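PDB 4AJ9: catalase-3 from Neurospora crassa, which uses haem to break down hydrogen peroxide into water and oxygen, protecting the cell from its toxic effects. Local coordinates for the interface of chains A and B and the interface of chains A and C. Residues are numbered along the deposited sequence; one frame, centred on the assembly and turned at random. Chains: chain A/B/C, Catalase-3.

Contact 1: the interface of chains A and B. Residues chain A 43, 45; chain B 338-339, 346, 349, 418, 424.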
# COMPACT_ATOMS: atom_id res chain seq x y z
N GLU A 43 16.81 -20.78 1.48
CA GLU A 43 15.90 -21.68 0.77
C GLU A 43 14.83 -22.30 1.67
O GLU A 43 14.04 -23.14 1.22
CB GLU A 43 16.66 -22.79 0.04
CG GLU A 43 17.21 -23.90 0.97
CD GLU A 43 17.79 -25.05 0.17
OE1 GLU A 43 18.89 -24.88 -0.42
OE2 GLU A 43 17.14 -26.12 0.11
N PHE A 45 11.75 -22.05 2.51
CA PHE A 45 10.55 -21.36 2.06
C PHE A 45 9.47 -21.41 3.13
O PHE A 45 8.60 -20.54 3.21
CB PHE A 45 10.04 -21.99 0.76
CG PHE A 45 9.51 -23.39 0.92
CD1 PHE A 45 10.38 -24.48 0.96
CD2 PHE A 45 8.14 -23.63 1.01
CE1 PHE A 45 9.90 -25.78 1.10
CE2 PHE A 45 7.65 -24.92 1.15
CZ PHE A 45 8.52 -26.01 1.19
N ASP B 338 12.96 -31.01 -4.61
CA ASP B 338 13.81 -30.20 -3.72
C ASP B 338 14.66 -29.25 -4.56
O ASP B 338 14.77 -29.43 -5.78
CB ASP B 338 14.69 -31.09 -2.84
CG ASP B 338 15.31 -30.36 -1.66
OD1 ASP B 338 14.86 -29.23 -1.33
OD2 ASP B 338 16.24 -30.93 -1.05
N PHE B 339 15.24 -28.25 -3.91
CA PHE B 339 16.12 -27.29 -4.56
C PHE B 339 17.54 -27.82 -4.67
O PHE B 339 17.89 -28.83 -4.05
CB PHE B 339 16.15 -25.98 -3.77
CG PHE B 339 14.78 -25.46 -3.44
CD1 PHE B 339 13.95 -24.99 -4.44
CD2 PHE B 339 14.32 -25.44 -2.12
CE1 PHE B 339 12.67 -24.51 -4.14
CE2 PHE B 339 13.05 -24.97 -1.81
CZ PHE B 339 12.23 -24.50 -2.83
N GLN B 346 18.78 -20.02 -5.73
CA GLN B 346 18.72 -19.80 -4.30
C GLN B 346 18.08 -18.45 -4.00
O GLN B 346 17.24 -18.34 -3.11
CB GLN B 346 20.13 -19.89 -3.72
CG GLN B 346 20.66 -21.33 -3.69
CD GLN B 346 20.15 -22.10 -2.50
OE1 GLN B 346 20.23 -21.62 -1.37
NE2 GLN B 346 19.61 -23.29 -2.74
N LEU B 349 14.28 -17.77 -4.73
CA LEU B 349 13.35 -18.22 -3.70
C LEU B 349 12.90 -17.04 -2.84
O LEU B 349 11.72 -16.89 -2.52
CB LEU B 349 13.96 -19.33 -2.86
CG LEU B 349 14.37 -20.55 -3.69
CD1 LEU B 349 14.94 -21.63 -2.77
CD2 LEU B 349 13.17 -21.06 -4.48
N PHE B 418 6.42 -31.91 3.35
CA PHE B 418 7.61 -31.60 2.60
C PHE B 418 8.83 -32.00 3.42
O PHE B 418 8.81 -31.92 4.65
CB PHE B 418 7.73 -30.09 2.32
CG PHE B 418 9.01 -29.73 1.64
CD1 PHE B 418 9.13 -29.88 0.27
CD2 PHE B 418 10.12 -29.34 2.38
CE1 PHE B 418 10.32 -29.60 -0.37
CE2 PHE B 418 11.32 -29.05 1.74
CZ PHE B 418 11.42 -29.18 0.37
N ARG B 424 21.60 -34.14 1.84
CA ARG B 424 22.31 -32.89 1.56
C ARG B 424 23.16 -32.43 2.74
O ARG B 424 22.75 -32.50 3.89
CB ARG B 424 21.36 -31.77 1.11
CG ARG B 424 20.77 -32.03 -0.26
CD ARG B 424 19.75 -30.99 -0.63
NE ARG B 424 20.35 -29.68 -0.74
CZ ARG B 424 19.67 -28.54 -0.74
NH1 ARG B 424 18.35 -28.58 -0.62
NH2 ARG B 424 20.29 -27.38 -0.85
O HOH W 1 19.45 -21.50 1.09
O HOH W 2 15.17 -27.61 0.81
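The loop of chain A that runs into helix 45-55, with the first residue of that helix, meets chain B at the end of strand 337-338, the first turns of helix 343-360 and two loop positions, B:Phe418 and B:Arg424. This is part of a two-fold subunit interface of a haem catalase; helix 343-360 also carries B:Tyr352, the proximal tyrosine that binds the haem iron. The carboxylate of A:Glu43 supplies the polar core. B:Arg424 grips it end-on with two nitrogens, each on the syn side: B:Arg424 NH1 donates to A:Glu43 OE2 at 2.8 Å. B:Arg424 NH2 donates to A:Glu43 OE1 at 2.9 Å. OE1 takes a second, nearly straight bond (170° at H) from B:Gln346 NE2, 2.9 Å away. That amide approaches from above the carboxylate plane, on the face opposite B:Arg424 NH2, so the two donors together should resist rotation of the carboxylate. Beyond CG the glutamate chain runs extended (chi2 172°), which carries the acid past B:Leu349 CD1, 3.5 Å from A:Glu43 CB, to the arginine. B:Asp338 forms the second shell: its OD2 accepts from B:Arg424 NH1, and water 2 links its OD1 to A:Glu43 OE2, perhaps easing the proximity of two acids. Water 1 joins the A:Glu43 backbone N to B:Gln346 OE1. A glutamine in place of A:Glu43 would probably leave the B:Arg424 guanidinium without its charged mate across the interface and weaken the paired grip. Beside this network A:Phe45 points the edge of its ring at the face of B:Phe418, the planes 87° apart and A:Phe45 CE1 3.6 Å from B:Phe418 CE2. B:Phe339 lies between the polar and aromatic groups; its edge faces A:Phe45, with B:Phe339 CE2 3.9 Å from A:Phe45 CD1, while B:Leu349 CD1 sits over one face.

Contact 2: the interface of chains A and C. Residues chain A 157, 174-175, 178-179; chain C 397, 400, 402.
Helices 151-158 and 174-182 of chain A receive a loop stretch of chain C that contributes C:Tyr397, C:Ser400 and C:Leu402. One carboxylate oxygen, A:Asp178 OD2, accepts three hydrogen bonds from this loop. C:Ser400 OG, 2.7 Å from A:Asp178 OD2, uses the syn lone pair, on the side of the other carboxylate oxygen. The phenol OH of C:Tyr397, also 2.7 Å from A:Asp178 OD2, arrives on the anti side, 15° out of the carboxylate plane. The backbone N of C:Leu402 adds a longer bond of 3.3 Å to A:Asp178 OD2 from above that plane. Three donors in different directions would restrain both the position and the rotation of the acid, and could favour its charged form. With CG anti to the backbone N (chi1 178°), the aspartate projects from its helix into this ring of donors.

The tyrosine ring stands 72° from the carboxylate plane and presents one face to helix 151-158, where A:Ser157 CB lies over its centre, 3.9 Å from the centroid. A:Ser175 packs by its CB against C:Tyr397 CE1 at 3.8 Å, while its hydroxyl turns away, and A:Ser175 OG donates to A:Ser157 O at 2.6 Å. That bond ties the two helices together beneath the tyrosine. On the other flank the C:Leu402 side chain runs antiparallel past A:Asp178, with C:Leu402 CG 3.8 Å from the carboxylate carbon A:Asp178 CG, and C:Leu402 CD1 reaches A:Asp174 CB at 4.0 Å. Hydrocarbon thus borders the polar cluster and probably limits the access of water to it. For the catalase, the site pins a loop of one subunit onto two helices of another, a lock that probably helps hold the tetramer together.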
# COMPACT_ATOMS: atom_id res chain seq x y z
N SER A 157 -6.56 18.29 18.39
CA SER A 157 -6.53 18.88 19.73
C SER A 157 -6.81 17.88 20.85
O SER A 157 -6.27 18.02 21.94
CB SER A 157 -7.52 20.04 19.84
OG SER A 157 -8.85 19.56 19.94
N ASP A 174 -3.86 20.44 27.81
CA ASP A 174 -3.98 21.82 27.34
C ASP A 174 -4.68 21.98 25.99
O ASP A 174 -5.56 22.82 25.84
CB ASP A 174 -2.60 22.47 27.25
CG ASP A 174 -2.03 22.79 28.62
OD1 ASP A 174 -2.08 21.92 29.51
OD2 ASP A 174 -1.55 23.92 28.79
N SER A 175 -4.28 21.18 25.01
CA SER A 175 -4.68 21.44 23.63
C SER A 175 -6.17 21.24 23.45
O SER A 175 -6.83 21.98 22.71
CB SER A 175 -3.90 20.54 22.67
OG SER A 175 -4.19 19.18 22.89
N ASP A 178 -7.98 24.03 25.03
CA ASP A 178 -7.70 25.20 24.20
C ASP A 178 -8.70 25.22 23.05
O ASP A 178 -9.31 26.25 22.77
CB ASP A 178 -6.26 25.15 23.66
CG ASP A 178 -5.92 26.33 22.75
OD1 ASP A 178 -6.58 27.39 22.86
OD2 ASP A 178 -4.99 26.20 21.91
N PHE A 179 -8.88 24.08 22.37
CA PHE A 179 -9.83 24.00 21.26
C PHE A 179 -11.27 24.20 21.75
O PHE A 179 -12.04 24.94 21.13
CB PHE A 179 -9.71 22.67 20.51
CG PHE A 179 -10.62 22.55 19.32
CD1 PHE A 179 -10.26 23.09 18.08
CD2 PHE A 179 -11.85 21.90 19.42
CE1 PHE A 179 -11.11 22.98 16.97
CE2 PHE A 179 -12.69 21.78 18.31
CZ PHE A 179 -12.32 22.32 17.10
N TYR C 397 -3.81 22.62 15.18
CA TYR C 397 -5.25 22.75 15.01
C TYR C 397 -5.59 24.23 15.01
O TYR C 397 -4.84 25.05 15.52
CB TYR C 397 -5.99 22.04 16.14
CG TYR C 397 -5.52 22.49 17.51
CD1 TYR C 397 -4.42 21.90 18.10
CD2 TYR C 397 -6.15 23.53 18.18
CE1 TYR C 397 -3.96 22.31 19.33
CE2 TYR C 397 -5.69 23.96 19.43
CZ TYR C 397 -4.59 23.34 19.99
OH TYR C 397 -4.10 23.73 21.22
N SER C 400 -6.97 28.41 17.81
CA SER C 400 -6.15 28.10 18.96
C SER C 400 -5.59 29.37 19.59
O SER C 400 -5.09 30.25 18.89
CB SER C 400 -5.00 27.18 18.53
OG SER C 400 -4.03 27.10 19.56
N LEU C 402 -3.18 28.92 21.97
CA LEU C 402 -1.80 28.48 22.17
C LEU C 402 -0.85 28.65 20.97
O LEU C 402 0.36 28.81 21.17
CB LEU C 402 -1.76 27.02 22.64
CG LEU C 402 -2.38 26.75 24.01
CD1 LEU C 402 -2.39 25.24 24.31
CD2 LEU C 402 -1.62 27.51 25.07

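Contact 1 and contact 2 lie about 58 Å apart between the centres of their C-alpha atoms, share no residues, and join chain A to different neighbours, B and C. Because each interface is two-fold symmetric, each contact has a twin with the chains exchanged, and together they help link the four subunits of the assembly. Neither is at the catalytic histidine: the centre of contact 1 is about 20 Å from B:His65, that of contact 2 about 19 Å from A:His65. Contact 1 shares helix 343-360 with the proximal B:Tyr352 and may help position it; any effect of contact 2 on the haem would probably pass through the surrounding fold.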